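Local coordinates for protein disulfide isomerase (Pseudomonas aeruginosa, PDB 4N30), which probably acts as a thiol-disulfide oxidoreductase of the thioredoxin fold, perhaps with disulfide isomerase activity, at residues A62-P67 and D126-Q131; C69-P74 and E200-E205; L88-L93 and A120-I125. All coordinates share one frame; numbering follows the deposited sequence. Where two conformers were deposited one is given.

Overall arrangement
From the N terminus, the chain runs through strand 56-62 into the loop of interaction 1, continues as helix 67-81, which supplies the first half of interaction 2, and returns through strand 86-92, the first half of interaction 3. Helix 99-131 then closes two loops in succession, interaction 3 through 120-125 and interaction 1 through 126-131, so the former lies within the latter. Interaction 2 closes last, where 200-205 follows strand 196-200; it encloses interaction 3 and crosses interaction 1. Together they tie the CxxC-bearing loop and helix to helix 99-131, the central sheet and the approach to helix 205-216.

Interaction 1: residues A62-P67 and D126-Q131; sequences ADLECP and DAIFAQ
L64 and F129 meet across this buried contact by purely apolar and CH-pi interactions, with no hydrogen bond joining the two segments. The two side chains cross at about a right angle. Methyl CD2 of L64 sits over one face of the F129 ring, 4.0 Å from the ring centroid and 13° off the normal, displaced toward the rim that carries CZ. Closer to the backbone, L64 CB meets I128 CG2 at 4.0 Å, so neighbouring residues of the helix hold two parts of one leucine. F129 also pushes its CE1 corner into the backbone of the loop, 3.5 Å from L64 O, while D63 O lies at the ring edge.

The polar bonds serve to shape the loop. D63 OD1 accepts the N-H of E65 at 2.8 Å on the anti side of the carboxylate, 30° out of its plane, making an Asx turn. The backbone N of C66 returns to D63 O in a type I turn. D63 OD2 also bonds to L95 N, and E65 is gripped by S132, G136 and G138 beyond the end of the helix.

C66 follows as N-cap of helix 67-81 and begins a CxxC pattern with C69. A tight turn leading into a cysteine-capped helix, packed against a helical insertion, is consistent with the active-site region of DsbA-like thioredoxin folds.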
ATOM      1  N   ALA A  62      -0.005  -1.702   4.882  1.00  9.31           N
ATOM      2  CA  ALA A  62       1.168  -2.543   4.657  1.00  9.04           C
ATOM      3  C   ALA A  62       2.475  -1.874   5.017  1.00 10.10           C
ATOM      4  O   ALA A  62       2.574  -0.640   5.169  1.00 10.09           O
ATOM      5  CB  ALA A  62       1.207  -2.999   3.205  1.00 10.61           C
ATOM      6  N   ASP A  63       3.467  -2.736   5.228  1.00  9.11           N
ATOM      7  CA  ASP A  63       4.799  -2.356   5.796  1.00  9.13           C
ATOM      8  C   ASP A  63       5.840  -3.080   4.921  1.00 10.03           C
ATOM      9  O   ASP A  63       5.718  -4.289   4.650  1.00  9.71           O
ATOM     10  CB  ASP A  63       4.768  -2.914   7.250  1.00  9.56           C
ATOM     11  CG  ASP A  63       6.123  -2.970   7.935  1.00  9.99           C
ATOM     12  OD1 ASP A  63       7.176  -2.816   7.353  1.00 10.69           O
ATOM     13  OD2 ASP A  63       6.058  -3.185   9.211  1.00 10.84           O
ATOM     14  N   LEU A  64       6.799  -2.297   4.397  1.00  9.62           N
ATOM     15  CA  LEU A  64       7.745  -2.807   3.410  1.00  9.02           C
ATOM     16  C   LEU A  64       8.806  -3.725   4.070  1.00 10.18           C
ATOM     17  O   LEU A  64       9.525  -4.378   3.280  1.00 10.50           O
ATOM     18  CB  LEU A  64       8.382  -1.599   2.713  1.00  9.32           C
ATOM     19  CG  LEU A  64       7.402  -1.020   1.673  1.00 10.97           C
ATOM     20  CD1 LEU A  64       7.754   0.454   1.363  1.00 11.96           C
ATOM     21  CD2 LEU A  64       7.353  -1.843   0.371  1.00 12.52           C
ATOM     22  N   GLU A  65       8.860  -3.829   5.371  1.00  9.55           N
ATOM     23  CA  GLU A  65       9.647  -4.809   6.121  1.00  9.77           C
ATOM     24  C   GLU A  65       8.867  -6.037   6.473  1.00  9.60           C
ATOM     25  O   GLU A  65       9.483  -6.963   7.062  1.00 10.04           O
ATOM     26  CB  GLU A  65      10.269  -4.149   7.367  1.00  9.68           C
ATOM     27  CG  GLU A  65      11.347  -3.104   7.045  1.00  9.53           C
ATOM     28  CD  GLU A  65      12.501  -3.752   6.336  1.00 10.34           C
ATOM     29  OE1 GLU A  65      12.548  -3.745   5.130  1.00 10.67           O
ATOM     30  OE2 GLU A  65      13.360  -4.352   7.029  1.00 10.13           O
ATOM     31  N   CYS A  66       7.585  -6.084   6.224  1.00  9.08           N
ATOM     32  CA  CYS A  66       6.748  -7.196   6.751  1.00 10.26           C
ATOM     33  C   CYS A  66       6.733  -8.342   5.780  1.00 10.10           C
ATOM     34  O   CYS A  66       6.477  -8.240   4.573  1.00 10.63           O
ATOM     35  CB  CYS A  66       5.327  -6.619   6.923  1.00 10.05           C
ATOM     36  SG  CYS A  66       4.102  -7.948   7.186  1.00 12.02           S
ATOM     37  N   PRO A  67       7.115  -9.532   6.308  1.00 10.64           N
ATOM     38  CA  PRO A  67       7.234 -10.707   5.413  1.00 10.81           C
ATOM     39  C   PRO A  67       5.898 -11.135   4.869  1.00 11.28           C
ATOM     40  O   PRO A  67       5.890 -11.793   3.802  1.00 12.21           O
ATOM     41  CB  PRO A  67       7.864 -11.779   6.376  1.00 12.13           C
ATOM     42  CG  PRO A  67       7.417 -11.371   7.727  1.00 13.26           C
ATOM     43  CD  PRO A  67       7.429  -9.834   7.720  1.00 11.15           C
ATOM     44  N   ASP A 126       8.038  -3.097  -5.296  0.50 11.74           N
ATOM     45  CA  ASP A 126       8.677  -4.376  -5.663  0.50 11.40           C
ATOM     46  C   ASP A 126      10.153  -4.356  -5.402  0.50 11.01           C
ATOM     47  O   ASP A 126      10.758  -5.323  -4.885  0.50 11.33           O
ATOM     48  CB  ASP A 126       8.448  -4.704  -7.161  0.50 12.60           C
ATOM     49  CG  ASP A 126       7.016  -5.090  -7.480  0.50 12.94           C
ATOM     50  OD1 ASP A 126       6.292  -5.426  -6.569  0.50 14.06           O
ATOM     51  OD2 ASP A 126       6.668  -4.960  -8.707  0.50 14.96           O
ATOM     52  N   ALA A 127      10.790  -3.275  -5.810  1.00 11.89           N
ATOM     53  CA  ALA A 127      12.249  -3.224  -5.650  1.00 12.01           C
ATOM     54  C   ALA A 127      12.624  -3.288  -4.180  1.00 11.91           C
ATOM     55  O   ALA A 127      13.619  -3.950  -3.820  1.00 11.52           O
ATOM     56  CB  ALA A 127      12.779  -1.913  -6.266  1.00 13.07           C
ATOM     57  N   ILE A 128      11.908  -2.601  -3.306  1.00 11.24           N
ATOM     58  CA  ILE A 128      12.200  -2.585  -1.863  1.00 11.95           C
ATOM     59  C   ILE A 128      11.932  -3.950  -1.303  1.00 11.66           C
ATOM     60  O   ILE A 128      12.769  -4.511  -0.525  1.00 10.97           O
ATOM     61  CB  ILE A 128      11.451  -1.466  -1.116  1.00 11.07           C
ATOM     62  CG1 ILE A 128      12.010  -0.147  -1.568  1.00 11.49           C
ATOM     63  CG2 ILE A 128      11.595  -1.683   0.408  1.00 11.66           C
ATOM     64  CD1 ILE A 128      11.135   1.023  -1.092  1.00 14.06           C
ATOM     65  N   PHE A 129      10.834  -4.593  -1.695  1.00  9.87           N
ATOM     66  CA  PHE A 129      10.606  -5.951  -1.163  1.00 11.19           C
ATOM     67  C   PHE A 129      11.719  -6.910  -1.646  1.00 11.07           C
ATOM     68  O   PHE A 129      12.086  -7.821  -0.890  1.00 12.09           O
ATOM     69  CB  PHE A 129       9.217  -6.503  -1.652  1.00 11.49           C
ATOM     70  CG  PHE A 129       8.053  -6.104  -0.799  1.00 11.72           C
ATOM     71  CD1 PHE A 129       8.100  -6.199   0.580  1.00 10.64           C
ATOM     72  CD2 PHE A 129       6.863  -5.702  -1.395  1.00 11.27           C
ATOM     73  CE1 PHE A 129       7.006  -5.843   1.378  1.00 10.88           C
ATOM     74  CE2 PHE A 129       5.757  -5.350  -0.604  1.00 11.31           C
ATOM     75  CZ  PHE A 129       5.865  -5.420   0.789  1.00 11.67           C
ATOM     76  N   ALA A 130      12.235  -6.712  -2.833  1.00 10.88           N
ATOM     77  CA  ALA A 130      13.337  -7.605  -3.320  1.00 11.92           C
ATOM     78  C   ALA A 130      14.631  -7.263  -2.671  1.00 12.25           C
ATOM     79  O   ALA A 130      15.394  -8.198  -2.394  1.00 12.92           O
ATOM     80  CB  ALA A 130      13.494  -7.406  -4.841  1.00 14.21           C
ATOM     81  N   GLN A 131      14.937  -6.027  -2.396  1.00 11.95           N
ATOM     82  CA  GLN A 131      16.271  -5.612  -1.988  1.00 11.49           C
ATOM     83  C   GLN A 131      16.474  -5.534  -0.489  1.00 11.66           C
ATOM     84  O   GLN A 131      17.612  -5.623  -0.058  1.00 12.88           O
ATOM     85  CB  GLN A 131      16.599  -4.259  -2.669  1.00 12.18           C
ATOM     86  CG  GLN A 131      16.745  -4.411  -4.203  1.00 13.41           C
ATOM     87  CD  GLN A 131      17.003  -3.117  -4.844  1.00 12.75           C
ATOM     88  OE1 GLN A 131      17.648  -2.231  -4.290  1.00 15.07           O
ATOM     89  NE2 GLN A 131      16.473  -3.012  -6.056  1.00 14.75           N
TER

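Interaction 2: residues C69-P74 and E200-E205; sequences CKVYTP and EGMADE
Y72 lays one face of its ring against the backbone and side chain of M202. CA of M202 stands over that face, 3.8 Å from the centroid and 18° off the normal, offset toward the rim, while M202 CB approaches Y72 CD1 to 3.5 Å. The two side chains slide past each other in opposite directions: the tyrosine extends from helix 67-81 toward the loop, while CG and SD of M202 run back past the ring toward V71 and the bend at chi3 turns the terminal methyl aside. Chi1 of Y72 (-173°) sends CG away from the backbone N.

At its tip, Y72 OH gives its proton to A203 O at 2.6 Å, a short bond in the carbonyl plane on a lone pair, with a C=O...donor angle of 124°. A203 CB lies 3.5 Å from Y72 OH, adding an apolar neighbour to the polar tip. At the other end of the ring, M202 SD has an oblique Met-aromatic contact and meets V71 CG1 at 3.9 Å.

M202 centres an inverse gamma turn, closed by a weak bond from A203 N to G201 O. P184 and L186 also pack on Y72, and G201 is bonded through its backbone to P184. The contact joins the helix bearing C69 to the loop leading into helix 205-216.

The chemistry thus divides along one tyrosine: dispersion and CH-pi contacts hold the flat ring, and a directional in-plane hydrogen bond fixes its end.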
ATOM      1  N   CYS A  69       3.420  -9.008   4.095  1.00 10.05           N
ATOM      2  CA  CYS A  69       3.173  -8.062   2.994  1.00 10.09           C
ATOM      3  C   CYS A  69       4.032  -8.384   1.777  1.00 10.33           C
ATOM      4  O   CYS A  69       3.539  -8.197   0.649  1.00 11.09           O
ATOM      5  CB  CYS A  69       3.445  -6.657   3.484  1.00  9.69           C
ATOM      6  SG  CYS A  69       2.281  -6.056   4.719  1.00 11.41           S
ATOM      7  N   LYS A  70       5.282  -8.822   1.999  1.00 10.31           N
ATOM      8  CA  LYS A  70       6.071  -9.154   0.876  1.00 11.20           C
ATOM      9  C   LYS A  70       5.495 -10.294  -0.006  1.00 11.45           C
ATOM     10  O   LYS A  70       5.465 -10.190  -1.216  1.00 12.42           O
ATOM     11  CB  LYS A  70       7.518  -9.513   1.378  1.00 12.03           C
ATOM     12  CG  LYS A  70       8.428  -9.981   0.225  1.00 12.75           C
ATOM     13  CD  LYS A  70       9.861 -10.188   0.675  1.00 15.78           C
ATOM     14  CE  LYS A  70      10.681 -10.596  -0.492  1.00 14.89           C
ATOM     15  NZ  LYS A  70      12.179 -10.641  -0.314  1.00 18.00           N
ATOM     16  N   VAL A  71       4.996 -11.342   0.616  0.50 12.52           N
ATOM     17  CA  VAL A  71       4.453 -12.410  -0.251  0.50 12.86           C
ATOM     18  C   VAL A  71       3.024 -12.073  -0.715  0.50 12.45           C
ATOM     19  O   VAL A  71       2.566 -12.502  -1.746  0.50 13.24           O
ATOM     20  CB  VAL A  71       4.543 -13.783   0.441  0.50 13.74           C
ATOM     21  CG1 VAL A  71       3.761 -13.761   1.744  0.50 13.95           C
ATOM     22  CG2 VAL A  71       4.050 -14.920  -0.444  0.50 16.68           C
ATOM     23  N   TYR A  72       2.289 -11.308   0.073  1.00 12.08           N
ATOM     24  CA  TYR A  72       0.877 -11.103  -0.258  1.00 12.64           C
ATOM     25  C   TYR A  72       0.687 -10.043  -1.284  1.00 11.64           C
ATOM     26  O   TYR A  72      -0.248 -10.180  -2.141  1.00 12.63           O
ATOM     27  CB  TYR A  72       0.120 -10.659   1.053  1.00 12.82           C
ATOM     28  CG  TYR A  72      -1.343 -10.576   0.885  1.00 13.37           C
ATOM     29  CD1 TYR A  72      -2.109 -11.753   0.572  1.00 13.41           C
ATOM     30  CD2 TYR A  72      -2.005  -9.399   1.072  1.00 13.62           C
ATOM     31  CE1 TYR A  72      -3.485 -11.665   0.413  1.00 12.90           C
ATOM     32  CE2 TYR A  72      -3.408  -9.344   0.976  1.00 14.07           C
ATOM     33  CZ  TYR A  72      -4.111 -10.501   0.651  1.00 13.10           C
ATOM     34  OH  TYR A  72      -5.504 -10.338   0.520  1.00 15.58           O
ATOM     35  N   THR A  73       1.511  -8.974  -1.287  1.00 11.79           N
ATOM     36  CA  THR A  73       1.181  -7.860  -2.165  1.00 11.26           C
ATOM     37  C   THR A  73       1.162  -8.272  -3.692  1.00 11.16           C
ATOM     38  O   THR A  73       0.224  -7.918  -4.374  1.00 11.37           O
ATOM     39  CB  THR A  73       2.141  -6.711  -1.890  1.00 10.03           C
ATOM     40  OG1 THR A  73       1.986  -6.245  -0.525  1.00 11.36           O
ATOM     41  CG2 THR A  73       1.836  -5.496  -2.753  1.00 11.27           C
ATOM     42  N   PRO A  74       2.161  -8.998  -4.206  1.00 11.03           N
ATOM     43  CA  PRO A  74       2.100  -9.383  -5.613  1.00 12.55           C
ATOM     44  C   PRO A  74       0.896 -10.262  -5.922  1.00 12.70           C
ATOM     45  O   PRO A  74       0.287 -10.198  -7.023  1.00 14.40           O
ATOM     46  CB  PRO A  74       3.417 -10.092  -5.865  1.00 14.76           C
ATOM     47  CG  PRO A  74       4.142 -10.211  -4.563  1.00 16.42           C
ATOM     48  CD  PRO A  74       3.430  -9.405  -3.532  1.00 12.78           C
ATOM     49  N   GLU A 200      -8.350  -8.676   8.674  1.00 11.15           N
ATOM     50  CA  GLU A 200      -6.952  -8.759   9.125  1.00 12.53           C
ATOM     51  C   GLU A 200      -6.317  -9.925   8.514  1.00 13.71           C
ATOM     52  O   GLU A 200      -6.863 -11.016   8.778  1.00 15.67           O
ATOM     53  CB  GLU A 200      -6.860  -8.762  10.670  1.00 14.06           C
ATOM     54  CG  GLU A 200      -5.319  -8.888  11.100  1.00 13.73           C
ATOM     55  CD  GLU A 200      -5.047  -8.429  12.535  1.00 13.44           C
ATOM     56  OE1 GLU A 200      -5.766  -7.514  13.044  1.00 14.68           O
ATOM     57  OE2 GLU A 200      -4.191  -9.169  13.107  1.00 16.36           O
ATOM     58  N   GLY A 201      -5.137  -9.780   7.892  1.00 13.29           N
ATOM     59  CA  GLY A 201      -4.374 -10.944   7.351  1.00 14.97           C
ATOM     60  C   GLY A 201      -4.373 -11.009   5.856  1.00 12.06           C
ATOM     61  O   GLY A 201      -4.813 -10.097   5.108  1.00 13.04           O
ATOM     62  N   MET A 202      -3.670 -12.056   5.417  1.00 13.16           N
ATOM     63  CA  MET A 202      -3.495 -12.400   4.009  1.00 14.20           C
ATOM     64  C   MET A 202      -4.744 -13.000   3.413  1.00 13.69           C
ATOM     65  O   MET A 202      -4.781 -14.222   3.066  1.00 16.22           O
ATOM     66  CB  MET A 202      -2.250 -13.260   3.741  1.00 13.34           C
ATOM     67  CG  MET A 202      -0.973 -12.554   4.213  1.00 13.93           C
ATOM     68  SD  MET A 202       0.506 -13.580   3.881  1.00 17.14           S
ATOM     69  CE  MET A 202       0.108 -15.047   4.745  1.00 20.54           C
ATOM     70  N   ALA A 203      -5.764 -12.194   3.167  1.00 13.36           N
ATOM     71  CA  ALA A 203      -7.072 -12.707   2.715  1.00 14.19           C
ATOM     72  C   ALA A 203      -6.928 -13.403   1.363  1.00 14.62           C
ATOM     73  O   ALA A 203      -6.501 -12.777   0.380  1.00 15.76           O
ATOM     74  CB  ALA A 203      -8.034 -11.527   2.603  1.00 13.74           C
ATOM     75  N   ASP A 204      -7.457 -14.649   1.295  1.00 15.15           N
ATOM     76  CA  ASP A 204      -7.478 -15.461   0.102  1.00 15.22           C
ATOM     77  C   ASP A 204      -8.687 -15.135  -0.752  1.00 15.75           C
ATOM     78  O   ASP A 204      -9.456 -14.205  -0.454  1.00 15.37           O
ATOM     79  CB  ASP A 204      -7.430 -16.984   0.401  1.00 14.81           C
ATOM     80  CG  ASP A 204      -8.563 -17.479   1.153  1.00 18.64           C
ATOM     81  OD1 ASP A 204      -9.666 -16.947   1.131  1.00 16.99           O
ATOM     82  OD2 ASP A 204      -8.418 -18.456   1.941  1.00 25.66           O
ATOM     83  N   GLU A 205      -8.817 -15.738  -1.920  1.00 15.85           N
ATOM     84  CA  GLU A 205      -9.887 -15.294  -2.809  1.00 15.45           C
ATOM     85  C   GLU A 205     -11.239 -15.494  -2.169  1.00 14.21           C
ATOM     86  O   GLU A 205     -12.119 -14.652  -2.426  1.00 13.87           O
ATOM     87  CB  GLU A 205      -9.832 -15.957  -4.174  1.00 17.56           C
ATOM     88  CG  GLU A 205     -10.035 -17.454  -4.174  1.00 26.79           C
ATOM     89  CD  GLU A 205      -9.822 -18.093  -5.565  1.00 32.66           C
ATOM     90  OE1 GLU A 205      -9.614 -17.367  -6.618  1.00 31.73           O
ATOM     91  OE2 GLU A 205      -9.910 -19.350  -5.599  1.00 44.18           O
TER

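Interaction 3: residues L88-L93 and A120-I125; sequences LVWRHL and AFWSAI
A buried aromatic contact joins strand 86-92 of the central sheet to helix 99-131, close to the centre of the molecule. The short strand and helix axes approach to 11.3 Å at 61°, a separation bridged by large side chains. W90 is the hub, meeting F121, W122 and I125 in turn.

F121 directs its edge toward the indole in an offset edge-to-face pair: its centroid is 5.5 Å from that of the five-membered ring, and the planes stand at 75°. The same edge meets the strand side chain nearer its root, with F121 CE2 3.8 Å from W90 CB, which lies in the plane of the phenyl ring.

Methyl CD1 of I125 lies over one face of the indole, 3.9 Å from the centroid of the six-membered ring. An extended chi2 (177°) carries CD1 there from CG1, while the other branch, CG2, touches W90 CZ3. The isoleucine and tryptophan side chains slide past each other in opposite directions.

W122 supplies the bridge to L88, two residues earlier on the same side of the strand. Its CH2 corner is 3.8 Å from W90 CB and also 3.8 Å from L88 CD2, touching both residues obliquely. Within the helix, F121 CD2 and I125 CD1 both lie over one face of W122, so the three helical side chains also pack on each other.

L76 and K77 of helix 67-81 pack against L88, and T73 against W90. Such a shared core between the thioredoxin sheet, its cysteine-bearing helix and an additional helical region is characteristic of the DsbA-type elaboration of the thioredoxin fold.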
ATOM      1  N   LEU A  88      -6.860  -1.353  -5.997  1.00 12.06           N
ATOM      2  CA  LEU A  88      -5.999  -1.549  -4.809  1.00 12.04           C
ATOM      3  C   LEU A  88      -5.324  -0.251  -4.477  1.00 11.80           C
ATOM      4  O   LEU A  88      -4.758   0.405  -5.396  1.00 13.01           O
ATOM      5  CB  LEU A  88      -4.913  -2.643  -5.176  1.00 13.69           C
ATOM      6  CG  LEU A  88      -3.776  -2.789  -4.181  1.00 12.35           C
ATOM      7  CD1 LEU A  88      -4.273  -3.348  -2.830  1.00 15.20           C
ATOM      8  CD2 LEU A  88      -2.780  -3.800  -4.707  1.00 12.95           C
ATOM      9  N   VAL A  89      -5.400   0.194  -3.226  1.00 10.95           N
ATOM     10  CA  VAL A  89      -4.668   1.364  -2.785  1.00 11.18           C
ATOM     11  C   VAL A  89      -3.755   1.027  -1.675  1.00  9.75           C
ATOM     12  O   VAL A  89      -4.203   0.377  -0.665  1.00 10.68           O
ATOM     13  CB  VAL A  89      -5.641   2.517  -2.377  1.00 11.35           C
ATOM     14  CG1 VAL A  89      -4.849   3.671  -1.803  1.00 13.01           C
ATOM     15  CG2 VAL A  89      -6.473   2.952  -3.609  1.00 12.58           C
ATOM     16  N   TRP A  90      -2.447   1.280  -1.810  1.00 10.41           N
ATOM     17  CA  TRP A  90      -1.509   0.990  -0.740  1.00 10.42           C
ATOM     18  C   TRP A  90      -1.719   2.019   0.354  1.00 10.87           C
ATOM     19  O   TRP A  90      -1.648   3.238   0.019  1.00 12.17           O
ATOM     20  CB  TRP A  90      -0.086   1.111  -1.276  1.00 10.92           C
ATOM     21  CG  TRP A  90       1.023   0.927  -0.245  1.00 10.53           C
ATOM     22  CD1 TRP A  90       1.539   1.861   0.626  1.00 11.41           C
ATOM     23  CD2 TRP A  90       1.752  -0.295   0.037  1.00 10.41           C
ATOM     24  NE1 TRP A  90       2.540   1.333   1.349  1.00 11.67           N
ATOM     25  CE2 TRP A  90       2.726   0.034   1.024  1.00 11.08           C
ATOM     26  CE3 TRP A  90       1.720  -1.580  -0.535  1.00 10.67           C
ATOM     27  CZ2 TRP A  90       3.640  -0.905   1.499  1.00 11.92           C
ATOM     28  CZ3 TRP A  90       2.664  -2.496  -0.080  1.00 11.96           C
ATOM     29  CH2 TRP A  90       3.598  -2.138   0.925  1.00 11.37           C
ATOM     30  N   ARG A  91      -1.841   1.621   1.597  1.00  9.66           N
ATOM     31  CA  ARG A  91      -1.871   2.537   2.725  1.00  9.59           C
ATOM     32  C   ARG A  91      -0.723   2.196   3.628  1.00  9.84           C
ATOM     33  O   ARG A  91      -0.435   1.046   3.942  1.00 10.75           O
ATOM     34  CB  ARG A  91      -3.210   2.376   3.481  1.00 11.06           C
ATOM     35  CG  ARG A  91      -4.477   2.543   2.623  1.00 12.08           C
ATOM     36  CD  ARG A  91      -4.567   3.850   1.883  1.00 16.26           C
ATOM     37  NE  ARG A  91      -4.836   4.797   2.885  1.00 20.22           N
ATOM     38  CZ  ARG A  91      -6.049   5.096   3.381  1.00 22.95           C
ATOM     39  NH1 ARG A  91      -7.157   4.483   2.977  1.00 24.58           N
ATOM     40  NH2 ARG A  91      -6.123   5.997   4.361  1.00 28.20           N
ATOM     41  N   HIS A  92      -0.038   3.190   4.183  1.00  9.97           N
ATOM     42  CA  HIS A  92       1.150   2.949   5.002  1.00 10.60           C
ATOM     43  C   HIS A  92       0.824   2.562   6.375  1.00 10.63           C
ATOM     44  O   HIS A  92       0.172   3.347   7.124  1.00 11.04           O
ATOM     45  CB  HIS A  92       2.049   4.195   4.987  1.00 10.70           C
ATOM     46  CG  HIS A  92       2.578   4.499   3.670  1.00 10.30           C
ATOM     47  ND1 HIS A  92       3.578   3.781   3.085  1.00 10.71           N
ATOM     48  CD2 HIS A  92       2.260   5.547   2.796  1.00 10.99           C
ATOM     49  CE1 HIS A  92       3.840   4.334   1.887  1.00 11.29           C
ATOM     50  NE2 HIS A  92       3.016   5.385   1.687  1.00 12.69           N
ATOM     51  N   LEU A  93       1.422   1.446   6.839  1.00 10.01           N
ATOM     52  CA  LEU A  93       1.468   1.152   8.231  1.00 10.98           C
ATOM     53  C   LEU A  93       2.780   0.432   8.505  1.00 10.00           C
ATOM     54  O   LEU A  93       2.808  -0.709   8.907  1.00 10.43           O
ATOM     55  CB  LEU A  93       0.260   0.332   8.647  1.00 11.34           C
ATOM     56  CG  LEU A  93       0.123   0.013  10.143  1.00 11.84           C
ATOM     57  CD1 LEU A  93      -0.001   1.327  10.907  1.00 15.13           C
ATOM     58  CD2 LEU A  93      -1.093  -0.871  10.411  1.00 13.69           C
ATOM     59  N   ALA A 120       6.081   4.202 -11.072  1.00 14.21           N
ATOM     60  CA  ALA A 120       7.276   4.263 -10.227  1.00 13.18           C
ATOM     61  C   ALA A 120       6.994   3.813  -8.784  1.00 11.60           C
ATOM     62  O   ALA A 120       7.863   3.166  -8.190  1.00 12.12           O
ATOM     63  CB  ALA A 120       7.914   5.680 -10.233  1.00 14.01           C
ATOM     64  N   PHE A 121       5.852   4.206  -8.275  1.00 10.94           N
ATOM     65  CA  PHE A 121       5.489   3.853  -6.932  1.00 12.60           C
ATOM     66  C   PHE A 121       5.426   2.326  -6.767  1.00 10.82           C
ATOM     67  O   PHE A 121       6.102   1.764  -5.873  1.00 11.47           O
ATOM     68  CB  PHE A 121       4.128   4.480  -6.574  1.00 11.78           C
ATOM     69  CG  PHE A 121       3.581   4.060  -5.244  1.00 12.37           C
ATOM     70  CD1 PHE A 121       3.861   4.860  -4.159  1.00 13.29           C
ATOM     71  CD2 PHE A 121       2.781   2.944  -5.052  1.00 13.46           C
ATOM     72  CE1 PHE A 121       3.352   4.577  -2.890  1.00 13.69           C
ATOM     73  CE2 PHE A 121       2.260   2.668  -3.778  1.00 13.37           C
ATOM     74  CZ  PHE A 121       2.588   3.469  -2.704  1.00 13.51           C
ATOM     75  N   TRP A 122       4.728   1.644  -7.644  1.00 10.67           N
ATOM     76  CA  TRP A 122       4.606   0.202  -7.506  1.00 10.95           C
ATOM     77  C   TRP A 122       5.862  -0.539  -7.892  1.00 10.99           C
ATOM     78  O   TRP A 122       6.158  -1.541  -7.259  1.00 12.05           O
ATOM     79  CB  TRP A 122       3.370  -0.292  -8.300  1.00 12.40           C
ATOM     80  CG  TRP A 122       2.109   0.150  -7.666  1.00 11.91           C
ATOM     81  CD1 TRP A 122       1.307   1.225  -8.048  1.00 12.86           C
ATOM     82  CD2 TRP A 122       1.460  -0.424  -6.530  1.00 11.82           C
ATOM     83  NE1 TRP A 122       0.236   1.375  -7.195  1.00 13.98           N
ATOM     84  CE2 TRP A 122       0.265   0.360  -6.266  1.00 13.29           C
ATOM     85  CE3 TRP A 122       1.741  -1.542  -5.664  1.00 12.47           C
ATOM     86  CZ2 TRP A 122      -0.557   0.080  -5.195  1.00 13.74           C
ATOM     87  CZ3 TRP A 122       0.865  -1.832  -4.617  1.00 13.92           C
ATOM     88  CH2 TRP A 122      -0.275  -1.000  -4.386  1.00 12.54           C
ATOM     89  N   SER A 123       6.647   0.018  -8.800  1.00 12.35           N
ATOM     90  CA  SER A 123       7.945  -0.551  -9.074  0.50 11.82           C
ATOM     91  C   SER A 123       8.874  -0.403  -7.887  1.00 11.92           C
ATOM     92  O   SER A 123       9.651  -1.331  -7.606  1.00 12.20           O
ATOM     93  CB  SER A 123       8.584   0.046 -10.341  0.50 12.53           C
ATOM     94  OG  SER A 123       7.865  -0.379 -11.464  0.50 13.66           O
ATOM     95  N   ALA A 124       8.771   0.687  -7.148  1.00 11.39           N
ATOM     96  CA  ALA A 124       9.664   0.931  -5.978  1.00 11.98           C
ATOM     97  C   ALA A 124       9.222  -0.040  -4.891  1.00 10.60           C
ATOM     98  O   ALA A 124      10.064  -0.517  -4.087  1.00 10.80           O
ATOM     99  CB  ALA A 124       9.626   2.357  -5.507  1.00 12.49           C
ATOM    100  N   ILE A 125       7.898  -0.261  -4.724  1.00 10.69           N
ATOM    101  CA  ILE A 125       7.430  -1.277  -3.736  1.00 11.24           C
ATOM    102  C   ILE A 125       8.074  -2.646  -4.022  1.00 12.10           C
ATOM    103  O   ILE A 125       8.633  -3.336  -3.125  1.00 11.30           O
ATOM    104  CB  ILE A 125       5.893  -1.363  -3.773  1.00 11.74           C
ATOM    105  CG1 ILE A 125       5.307  -0.124  -3.074  1.00 15.37           C
ATOM    106  CG2 ILE A 125       5.406  -2.680  -3.049  1.00 11.92           C
ATOM    107  CD1 ILE A 125       3.837   0.011  -3.060  1.00 18.85           C
TER